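Local atomic coordinates of iron-binding protein (Staphylococcus epidermidis, PDB entry 4M7O), a protein that probably binds an iron complex outside the cell as the solute-binding component of an uptake system. Residues 161-167 / 214-220; 35-41 / 126-132; 153-158 / 272-276. All coordinates share one frame. Numbering follows the deposited sequence.

Interaction 1: residues 161-167 / 214-220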
loop_
_atom_site.group_PDB
_atom_site.type_symbol
_atom_site.label_atom_id
_atom_site.label_comp_id
_atom_site.label_asym_id
_atom_site.label_seq_id
_atom_site.Cartn_x
_atom_site.Cartn_y
_atom_site.Cartn_z
ATOM N N GLN A 161 4.492 -22.906 -4.016
ATOM C CA GLN A 161 3.269 -22.444 -4.671
ATOM C C GLN A 161 3.433 -21.185 -5.513
ATOM O O GLN A 161 4.027 -20.201 -5.057
ATOM C CB GLN A 161 2.170 -22.214 -3.639
ATOM C CG GLN A 161 1.527 -23.492 -3.134
ATOM C CD GLN A 161 0.471 -23.206 -2.107
ATOM O OE1 GLN A 161 -0.658 -23.694 -2.203
ATOM N NE2 GLN A 161 0.824 -22.390 -1.117
ATOM N N GLU A 162 2.878 -21.219 -6.728
ATOM C CA GLU A 162 2.953 -20.092 -7.656
ATOM C C GLU A 162 1.664 -19.248 -7.677
ATOM O O GLU A 162 0.561 -19.756 -7.912
ATOM C CB GLU A 162 3.337 -20.564 -9.068
ATOM C CG GLU A 162 4.585 -21.458 -9.099
ATOM C CD GLU A 162 5.445 -21.246 -10.333
ATOM O OE1 GLU A 162 6.607 -21.705 -10.336
ATOM O OE2 GLU A 162 4.965 -20.619 -11.301
ATOM N N VAL A 163 1.823 -17.954 -7.442
ATOM C CA VAL A 163 0.690 -17.065 -7.231
ATOM C C VAL A 163 0.583 -16.041 -8.354
ATOM O O VAL A 163 1.573 -15.400 -8.717
ATOM C CB VAL A 163 0.842 -16.315 -5.911
ATOM C CG1 VAL A 163 -0.327 -15.359 -5.705
ATOM C CG2 VAL A 163 0.977 -17.304 -4.747
ATOM N N PHE A 164 -0.615 -15.901 -8.910
ATOM C CA PHE A 164 -0.877 -14.884 -9.907
ATOM C C PHE A 164 -1.600 -13.725 -9.226
ATOM O O PHE A 164 -2.657 -13.920 -8.613
ATOM C CB PHE A 164 -1.725 -15.452 -11.048
ATOM C CG PHE A 164 -2.184 -14.411 -12.032
ATOM C CD1 PHE A 164 -1.302 -13.873 -12.955
ATOM C CD2 PHE A 164 -3.491 -13.969 -12.042
ATOM C CE1 PHE A 164 -1.717 -12.908 -13.857
ATOM C CE2 PHE A 164 -3.903 -12.994 -12.954
ATOM C CZ PHE A 164 -3.019 -12.466 -13.848
HETATM N N MSE A 165 -1.014 -12.529 -9.299
HETATM C CA MSE A 165 -1.630 -11.342 -8.717
HETATM C C MSE A 165 -2.327 -10.598 -9.842
HETATM O O MSE A 165 -1.684 -10.130 -10.789
HETATM C CB MSE A 165 -0.569 -10.431 -8.097
HETATM C CG MSE A 165 0.348 -11.099 -7.093
HETATM SE SE MSE A 165 -0.523 -11.541 -5.404
HETATM C CE MSE A 165 -1.139 -9.766 -4.911
ATOM N N GLU A 166 -3.643 -10.500 -9.758
ATOM C CA GLU A 166 -4.390 -9.785 -10.776
ATOM C C GLU A 166 -4.672 -8.373 -10.284
ATOM O O GLU A 166 -5.483 -8.186 -9.364
ATOM C CB GLU A 166 -5.698 -10.517 -11.056
ATOM C CG GLU A 166 -6.517 -9.884 -12.163
ATOM C CD GLU A 166 -7.587 -10.814 -12.681
ATOM O OE1 GLU A 166 -7.442 -12.053 -12.524
ATOM O OE2 GLU A 166 -8.572 -10.314 -13.262
ATOM N N VAL A 167 -4.000 -7.371 -10.853
ATOM C CA VAL A 167 -4.145 -6.007 -10.309
ATOM C C VAL A 167 -5.077 -5.119 -11.126
ATOM O O VAL A 167 -5.395 -4.008 -10.730
ATOM C CB VAL A 167 -2.799 -5.288 -10.112
ATOM C CG1 VAL A 167 -1.916 -6.093 -9.182
ATOM C CG2 VAL A 167 -2.105 -5.046 -11.458
ATOM N N PRO A 214 -0.865 -20.903 -12.689
ATOM C CA PRO A 214 -0.692 -20.592 -11.263
ATOM C C PRO A 214 -1.511 -21.513 -10.357
ATOM O O PRO A 214 -2.521 -22.084 -10.802
ATOM C CB PRO A 214 -1.210 -19.144 -11.144
ATOM C CG PRO A 214 -2.079 -18.940 -12.356
ATOM C CD PRO A 214 -1.496 -19.797 -13.435
ATOM N N ASP A 215 -1.061 -21.680 -9.118
ATOM C CA ASP A 215 -1.755 -22.527 -8.160
ATOM C C ASP A 215 -2.781 -21.705 -7.388
ATOM O O ASP A 215 -3.700 -22.244 -6.787
ATOM C CB ASP A 215 -0.740 -23.139 -7.201
ATOM C CG ASP A 215 0.381 -23.871 -7.930
ATOM O OD1 ASP A 215 0.084 -24.784 -8.741
ATOM O OD2 ASP A 215 1.563 -23.521 -7.704
ATOM N N ILE A 216 -2.621 -20.387 -7.402
ATOM C CA ILE A 216 -3.501 -19.501 -6.656
ATOM C C ILE A 216 -3.712 -18.229 -7.478
ATOM O O ILE A 216 -2.750 -17.701 -8.040
ATOM C CB ILE A 216 -2.854 -19.096 -5.310
ATOM C CG1 ILE A 216 -2.377 -20.338 -4.539
ATOM C CG2 ILE A 216 -3.806 -18.252 -4.474
ATOM C CD1 ILE A 216 -1.703 -20.037 -3.227
ATOM N N LEU A 217 -4.956 -17.753 -7.570
ATOM C CA LEU A 217 -5.243 -16.449 -8.191
ATOM C C LEU A 217 -5.661 -15.487 -7.090
ATOM O O LEU A 217 -6.505 -15.814 -6.242
ATOM C CB LEU A 217 -6.380 -16.551 -9.211
ATOM C CG LEU A 217 -6.347 -17.720 -10.203
ATOM C CD1 LEU A 217 -7.554 -17.678 -11.160
ATOM C CD2 LEU A 217 -5.063 -17.673 -11.014
ATOM N N ILE A 218 -5.064 -14.304 -7.074
ATOM C CA ILE A 218 -5.486 -13.288 -6.113
ATOM C C ILE A 218 -5.730 -11.984 -6.837
ATOM O O ILE A 218 -4.799 -11.408 -7.402
ATOM C CB ILE A 218 -4.420 -13.042 -5.032
ATOM C CG1 ILE A 218 -4.059 -14.357 -4.337
ATOM C CG2 ILE A 218 -4.895 -11.970 -4.024
ATOM C CD1 ILE A 218 -3.146 -14.196 -3.165
ATOM N N SER A 219 -6.979 -11.523 -6.830
ATOM C CA SER A 219 -7.302 -10.206 -7.371
ATOM C C SER A 219 -7.126 -9.129 -6.308
ATOM O O SER A 219 -7.559 -9.291 -5.165
ATOM C CB SER A 219 -8.740 -10.164 -7.862
ATOM O OG SER A 219 -9.144 -8.810 -7.977
ATOM N N THR A 220 -6.498 -8.019 -6.676
ATOM C CA THR A 220 -6.234 -6.975 -5.693
ATOM C C THR A 220 -7.120 -5.761 -5.886
ATOM O O THR A 220 -6.789 -4.670 -5.431
ATOM C CB THR A 220 -4.765 -6.538 -5.729
ATOM O OG1 THR A 220 -4.469 -5.962 -7.013
ATOM C CG2 THR A 220 -3.876 -7.737 -5.500
HETATM O O HOH W 1 -5.384 -3.375 -7.948
#

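Interaction 2: residues 35-41 / 126-132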
loop_
_atom_site.group_PDB
_atom_site.type_symbol
_atom_site.label_atom_id
_atom_site.label_comp_id
_atom_site.label_asym_id
_atom_site.label_seq_id
_atom_site.Cartn_x
_atom_site.Cartn_y
_atom_site.Cartn_z
ATOM N N ILE A 35 1.836 7.205 10.252
ATOM C CA ILE A 35 3.223 7.260 10.681
ATOM C C ILE A 35 3.439 8.431 11.646
ATOM O O ILE A 35 4.125 8.287 12.662
ATOM C CB ILE A 35 4.168 7.420 9.472
ATOM C CG1 ILE A 35 4.121 6.171 8.579
ATOM C CG2 ILE A 35 5.592 7.709 9.935
ATOM C CD1 ILE A 35 4.803 6.362 7.238
ATOM N N LEU A 36 2.872 9.589 11.315
ATOM C CA LEU A 36 2.968 10.772 12.173
ATOM C C LEU A 36 2.431 10.492 13.568
ATOM O O LEU A 36 3.035 10.895 14.566
ATOM C CB LEU A 36 2.210 11.954 11.552
ATOM C CG LEU A 36 2.923 12.615 10.375
ATOM C CD1 LEU A 36 2.003 13.634 9.671
ATOM C CD2 LEU A 36 4.201 13.291 10.894
ATOM N N TYR A 37 1.292 9.805 13.639
ATOM C CA TYR A 37 0.699 9.463 14.928
ATOM C C TYR A 37 1.620 8.509 15.679
ATOM O O TYR A 37 1.803 8.658 16.884
ATOM C CB TYR A 37 -0.694 8.842 14.750
ATOM C CG TYR A 37 -1.839 9.814 14.930
ATOM C CD1 TYR A 37 -2.268 10.615 13.887
ATOM C CD2 TYR A 37 -2.502 9.916 16.144
ATOM C CE1 TYR A 37 -3.319 11.472 14.041
ATOM C CE2 TYR A 37 -3.548 10.793 16.308
ATOM C CZ TYR A 37 -3.952 11.568 15.254
ATOM O OH TYR A 37 -4.990 12.451 15.404
ATOM N N ARG A 38 2.216 7.545 14.973
ATOM C CA ARG A 38 3.084 6.561 15.648
ATOM C C ARG A 38 4.404 7.202 16.104
ATOM O O ARG A 38 5.107 6.666 16.955
ATOM C CB ARG A 38 3.337 5.329 14.765
ATOM C CG ARG A 38 2.112 4.417 14.576
ATOM C CD ARG A 38 1.645 3.777 15.897
ATOM N NE ARG A 38 2.710 3.009 16.532
ATOM C CZ ARG A 38 3.086 1.783 16.160
ATOM N NH1 ARG A 38 2.487 1.170 15.150
ATOM N NH2 ARG A 38 4.068 1.163 16.801
ATOM N N LEU A 39 4.722 8.364 15.549
ATOM C CA LEU A 39 5.912 9.105 15.962
ATOM C C LEU A 39 5.626 9.994 17.170
ATOM O O LEU A 39 6.547 10.606 17.729
ATOM C CB LEU A 39 6.469 9.954 14.808
ATOM C CG LEU A 39 7.028 9.154 13.623
ATOM C CD1 LEU A 39 7.702 10.069 12.605
ATOM C CD2 LEU A 39 7.993 8.087 14.104
ATOM N N GLY A 40 4.357 10.054 17.579
ATOM C CA GLY A 40 3.977 10.791 18.776
ATOM C C GLY A 40 3.581 12.230 18.484
ATOM O O GLY A 40 3.396 13.029 19.399
ATOM N N ILE A 41 3.434 12.568 17.208
ATOM C CA ILE A 41 3.120 13.951 16.860
ATOM C C ILE A 41 1.760 14.123 16.182
ATOM O O ILE A 41 1.559 15.070 15.425
ATOM C CB ILE A 41 4.262 14.630 16.040
ATOM C CG1 ILE A 41 4.574 13.854 14.760
ATOM C CG2 ILE A 41 5.528 14.764 16.883
ATOM C CD1 ILE A 41 5.714 14.468 13.952
ATOM N N ILE A 126 10.719 10.304 7.534
ATOM C CA ILE A 126 9.771 11.184 8.211
ATOM C C ILE A 126 10.249 11.473 9.629
ATOM O O ILE A 126 10.047 12.574 10.146
ATOM C CB ILE A 126 8.360 10.584 8.240
ATOM C CG1 ILE A 126 7.834 10.445 6.814
ATOM C CG2 ILE A 126 7.407 11.455 9.100
ATOM C CD1 ILE A 126 6.560 9.633 6.720
ATOM N N GLY A 127 10.892 10.487 10.253
ATOM C CA GLY A 127 11.478 10.689 11.566
ATOM C C GLY A 127 12.546 11.763 11.538
ATOM O O GLY A 127 12.603 12.611 12.429
ATOM N N GLN A 128 13.398 11.743 10.518
ATOM C CA GLN A 128 14.478 12.718 10.461
ATOM C C GLN A 128 13.948 14.099 10.095
ATOM O O GLN A 128 14.464 15.110 10.558
ATOM C CB GLN A 128 15.556 12.283 9.477
ATOM C CG GLN A 128 16.712 13.263 9.380
ATOM C CD GLN A 128 17.916 12.659 8.696
ATOM O OE1 GLN A 128 17.825 11.585 8.096
ATOM N NE2 GLN A 128 19.060 13.339 8.787
ATOM N N LEU A 129 12.903 14.130 9.275
ATOM C CA LEU A 129 12.289 15.380 8.844
ATOM C C LEU A 129 11.683 16.132 10.029
ATOM O O LEU A 129 11.848 17.345 10.152
ATOM C CB LEU A 129 11.219 15.092 7.779
ATOM C CG LEU A 129 10.283 16.240 7.389
ATOM C CD1 LEU A 129 11.041 17.378 6.727
ATOM C CD2 LEU A 129 9.146 15.758 6.498
ATOM N N THR A 130 11.012 15.393 10.909
ATOM C CA THR A 130 10.275 15.971 12.036
ATOM C C THR A 130 11.024 15.909 13.353
ATOM O O THR A 130 10.422 16.112 14.408
ATOM C CB THR A 130 8.955 15.215 12.276
ATOM O OG1 THR A 130 9.243 13.838 12.573
ATOM C CG2 THR A 130 8.076 15.277 11.051
ATOM N N ASP A 131 12.318 15.607 13.296
ATOM C CA ASP A 131 13.132 15.487 14.508
ATOM C C ASP A 131 12.494 14.516 15.504
ATOM O O ASP A 131 12.390 14.799 16.691
ATOM C CB ASP A 131 13.363 16.861 15.154
ATOM C CG ASP A 131 14.512 16.856 16.147
ATOM O OD1 ASP A 131 15.361 15.945 16.071
ATOM O OD2 ASP A 131 14.571 17.766 17.002
ATOM N N ARG A 132 12.056 13.367 15.003
ATOM C CA ARG A 132 11.516 12.318 15.851
ATOM C C ARG A 132 12.253 11.024 15.540
ATOM O O ARG A 132 11.631 9.976 15.385
ATOM C CB ARG A 132 10.015 12.151 15.594
ATOM C CG ARG A 132 9.224 13.431 15.807
ATOM C CD ARG A 132 9.173 13.814 17.270
ATOM N NE ARG A 132 8.271 12.931 18.006
ATOM C CZ ARG A 132 8.126 12.925 19.327
ATOM N NH1 ARG A 132 8.818 13.763 20.086
ATOM N NH2 ARG A 132 7.279 12.080 19.893
#

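Interaction 3: residues 153-158 / 272-276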
loop_
_atom_site.group_PDB
_atom_site.type_symbol
_atom_site.label_atom_id
_atom_site.label_comp_id
_atom_site.label_asym_id
_atom_site.label_seq_id
_atom_site.Cartn_x
_atom_site.Cartn_y
_atom_site.Cartn_z
ATOM N N SER A 153 5.380 -17.419 10.689
ATOM C CA SER A 153 4.189 -18.246 10.840
ATOM C C SER A 153 3.947 -19.096 9.600
ATOM O O SER A 153 3.007 -19.884 9.564
ATOM C CB SER A 153 2.968 -17.366 11.082
ATOM O OG SER A 153 2.676 -16.615 9.918
ATOM N N VAL A 154 4.822 -18.993 8.621
ATOM C CA VAL A 154 4.691 -19.778 7.408
ATOM C C VAL A 154 5.206 -21.177 7.663
ATOM O O VAL A 154 6.318 -21.350 8.062
ATOM C CB VAL A 154 5.486 -19.158 6.254
ATOM C CG1 VAL A 154 5.520 -20.079 5.049
ATOM C CG2 VAL A 154 4.917 -17.802 5.885
ATOM N N PRO A 155 4.393 -22.173 7.397
ATOM C CA PRO A 155 4.782 -23.565 7.713
ATOM C C PRO A 155 6.125 -23.994 7.093
ATOM O O PRO A 155 6.313 -23.849 5.880
ATOM C CB PRO A 155 3.632 -24.399 7.130
ATOM C CG PRO A 155 2.461 -23.464 7.104
ATOM C CD PRO A 155 3.032 -22.090 6.831
ATOM N N LYS A 156 7.028 -24.516 7.927
ATOM C CA LYS A 156 8.398 -24.864 7.526
ATOM C C LYS A 156 8.452 -25.737 6.276
ATOM O O LYS A 156 9.236 -25.483 5.355
ATOM C CB LYS A 156 9.136 -25.553 8.678
ATOM N N HIS A 157 7.612 -26.763 6.250
ATOM C CA HIS A 157 7.433 -27.554 5.048
ATOM C C HIS A 157 6.139 -27.128 4.369
ATOM O O HIS A 157 5.076 -27.100 4.997
ATOM C CB HIS A 157 7.405 -29.050 5.376
ATOM N N HIS A 158 6.240 -26.775 3.093
ATOM C CA HIS A 158 5.068 -26.454 2.283
ATOM C C HIS A 158 5.382 -26.678 0.808
ATOM O O HIS A 158 6.543 -26.622 0.400
ATOM C CB HIS A 158 4.626 -25.010 2.519
ATOM C CG HIS A 158 5.661 -23.995 2.145
ATOM N ND1 HIS A 158 5.828 -23.542 0.853
ATOM C CD2 HIS A 158 6.588 -23.352 2.894
ATOM C CE1 HIS A 158 6.810 -22.657 0.824
ATOM N NE2 HIS A 158 7.288 -22.524 2.048
ATOM N N ARG A 272 -0.872 -13.959 3.562
ATOM C CA ARG A 272 -0.434 -15.254 4.072
ATOM C C ARG A 272 -1.593 -16.248 4.182
ATOM O O ARG A 272 -1.474 -17.410 3.775
ATOM C CB ARG A 272 0.228 -15.084 5.442
ATOM C CG ARG A 272 0.739 -16.394 6.031
ATOM C CD ARG A 272 0.284 -16.574 7.459
ATOM N NE ARG A 272 0.621 -17.908 7.953
ATOM C CZ ARG A 272 -0.137 -18.985 7.763
ATOM N NH1 ARG A 272 0.243 -20.162 8.243
ATOM N NH2 ARG A 272 -1.278 -18.880 7.093
ATOM N N ASP A 273 -2.715 -15.786 4.724
ATOM C CA ASP A 273 -3.862 -16.655 4.953
ATOM C C ASP A 273 -4.594 -17.010 3.655
ATOM O O ASP A 273 -5.447 -17.894 3.654
ATOM C CB ASP A 273 -4.830 -16.034 5.980
ATOM C CG ASP A 273 -4.208 -15.885 7.381
ATOM O OD1 ASP A 273 -3.148 -16.491 7.656
ATOM O OD2 ASP A 273 -4.796 -15.160 8.218
ATOM N N ASP A 274 -4.268 -16.327 2.552
ATOM C CA ASP A 274 -4.820 -16.681 1.239
ATOM C C ASP A 274 -3.937 -17.706 0.524
ATOM O O ASP A 274 -4.399 -18.460 -0.333
ATOM C CB ASP A 274 -4.989 -15.440 0.358
ATOM C CG ASP A 274 -6.166 -14.571 0.784
ATOM O OD1 ASP A 274 -7.034 -15.058 1.534
ATOM O OD2 ASP A 274 -6.229 -13.399 0.357
ATOM N N ILE A 275 -2.664 -17.729 0.898
ATOM C CA ILE A 275 -1.684 -18.604 0.277
ATOM C C ILE A 275 -1.589 -19.911 1.064
ATOM O O ILE A 275 -1.448 -20.993 0.494
ATOM C CB ILE A 275 -0.309 -17.906 0.229
ATOM C CG1 ILE A 275 -0.385 -16.679 -0.686
ATOM C CG2 ILE A 275 0.769 -18.847 -0.264
ATOM C CD1 ILE A 275 0.842 -15.806 -0.629
ATOM N N TYR A 276 -1.696 -19.802 2.381
ATOM C CA TYR A 276 -1.598 -20.955 3.255
ATOM C C TYR A 276 -2.902 -21.129 4.035
ATOM O O TYR A 276 -3.088 -20.527 5.091
ATOM C CB TYR A 276 -0.383 -20.802 4.184
ATOM C CG TYR A 276 0.911 -20.548 3.424
ATOM C CD1 TYR A 276 1.559 -21.579 2.759
ATOM C CD2 TYR A 276 1.473 -19.277 3.356
ATOM C CE1 TYR A 276 2.733 -21.357 2.052
ATOM C CE2 TYR A 276 2.655 -19.051 2.651
ATOM C CZ TYR A 276 3.276 -20.097 2.001
ATOM O OH TYR A 276 4.442 -19.900 1.293
#

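Interaction 1: residues 161-167 / 214-220
Asp215 hydrogen-bonds to Glu162 twice, through its side chain and its backbone: Glu162 N donates to Asp215 OD2 (2.8 Å) and Asp215 N donates to Glu162 O (2.8 Å). The same carbonyl, Glu162 O, also takes Ile216 N at 3.3 Å, and Asp215 OD1 has its own partner, Asn242. From here the strands run parallel and in register. Phe164 bonds to strand 216-219 through both backbone atoms, its N to Ile216 O (2.9 Å) and its O from Ile218 N (2.9 Å); Glu166 follows, with N to Ile218 O at 2.8 Å and O from Thr220 N at 2.9 Å. Val163, Met165 (selenomethionine), Ile216 and Ile218 line one face, where Val163 CG1 meets Ile218 CD1 at 4.0 Å and helix 181-188 packs on Met165. The other face carries Phe164, Glu166, Leu217 and Ser219, and helix 225-234 packs on the last three; Glu166 is salt-bridged to Arg235 and hydrogen-bonded to Tyr228. Parallel strands with helices on both faces form the three-layer alpha/beta arrangement, here in the second lobe.

Interaction 2: residues 35-41 / 126-132
Arg132 lays its guanidinium across Ile41, whose CG2 sits over one face of the planar group and comes 3.5 Å from Arg132 NE. In the plane of that group, NE and NH2 both donate to the carbonyl of Leu39, with Arg132 NE 2.9 Å and Arg132 NH2 2.7 Å from Leu39 O. That carbonyl lies at the end of helix 30-38, where Gly40 turns to positive phi and Ile41 N reaches back to Leu36 O (3.2 Å) and Gly40 N to Tyr37 O (3.0 Å) in a Schellman motif. Glycine fits here twice over: a CB would press on the preceding carbonyl oxygen and also clash with Arg132 NH2. Beneath the polar cluster the contact is greasy. Leu39 CD1 drops against Ile126 CG2 (3.8 Å) and the bare backbone of Gly127, while Ile35 CD1 meets Ile126 CD1 at 3.7 Å, and Ile41 CD1 packs on Thr130 CB at 3.7 Å. Thr130 turns its hydroxyl back into its own helix, OG1 donating to Ile126 O (2.9 Å). Leu36 and Ile126 both continue onto Leu84 of strand 82-86, so the two helix ends sit together on the sheet, and Arg132 is the N-cap residue of helix 133-152. This is helix-on-sheet layering of a three-layer alpha/beta lobe with a parallel sheet, at the point where the chain enters the long helix that runs to the other lobe.

Interaction 3: residues 153-158 / 272-276
Ser153, just past the end of helix 133-152, gives its carbonyl to Arg272: NH1 donates to Ser153 O at 3.1 Å, close to the guanidinium plane, and NE adds weak bonds to Ser153 O (3.5 Å) and Ser153 OG (3.1 Å). Ser153 OG itself is hydrogen-bonded to Ile150 O. On its far side Arg272 NH2 forms a salt bridge with Asp273 OD1 (3.1 Å). Val154 sets CG1 over the face of the Tyr276 ring, a CH-pi contact 4.2 Å from the centroid. Here the loop leaving the long interlobe helix, a feature of this binding-protein family, meets the end of the C-terminal helix 264-275. Pro155 lies alongside both partners, CD 3.7 Å from Arg272 NH1 and 4.3 Å from Tyr276 CG. Further on, His158 presents a ring face to the edge of Tyr276 in a T-shaped pair, centroids 5.3 Å apart and planes at 70°, while Tyr276 OH is hydrogen-bonded to Leu189 O.

In the fold
Interaction 2 comes first along the chain and belongs to the lobe built on the five-stranded parallel sheet. Interactions 1 and 3 belong to the second lobe, where the mixed sheet lies; the 153-158/272-276 contact brackets 161-167/214-220 in sequence. Helix 133-152 bridges the two regions, starting at interaction 2 and ending at interaction 3, with about 34 Å between their centres. Centres of interactions 1 and 2 are about 36 Å apart, on opposite sides of the chain's centre. Interactions 1 and 3 touch, with centres about 15 Å apart: Gln161 NE2 is hydrogen-bonded to Ile275 O, and Ile216 packs on Ile275. Two lobes joined by one long helix suit a binding protein that probably holds its ligand between them.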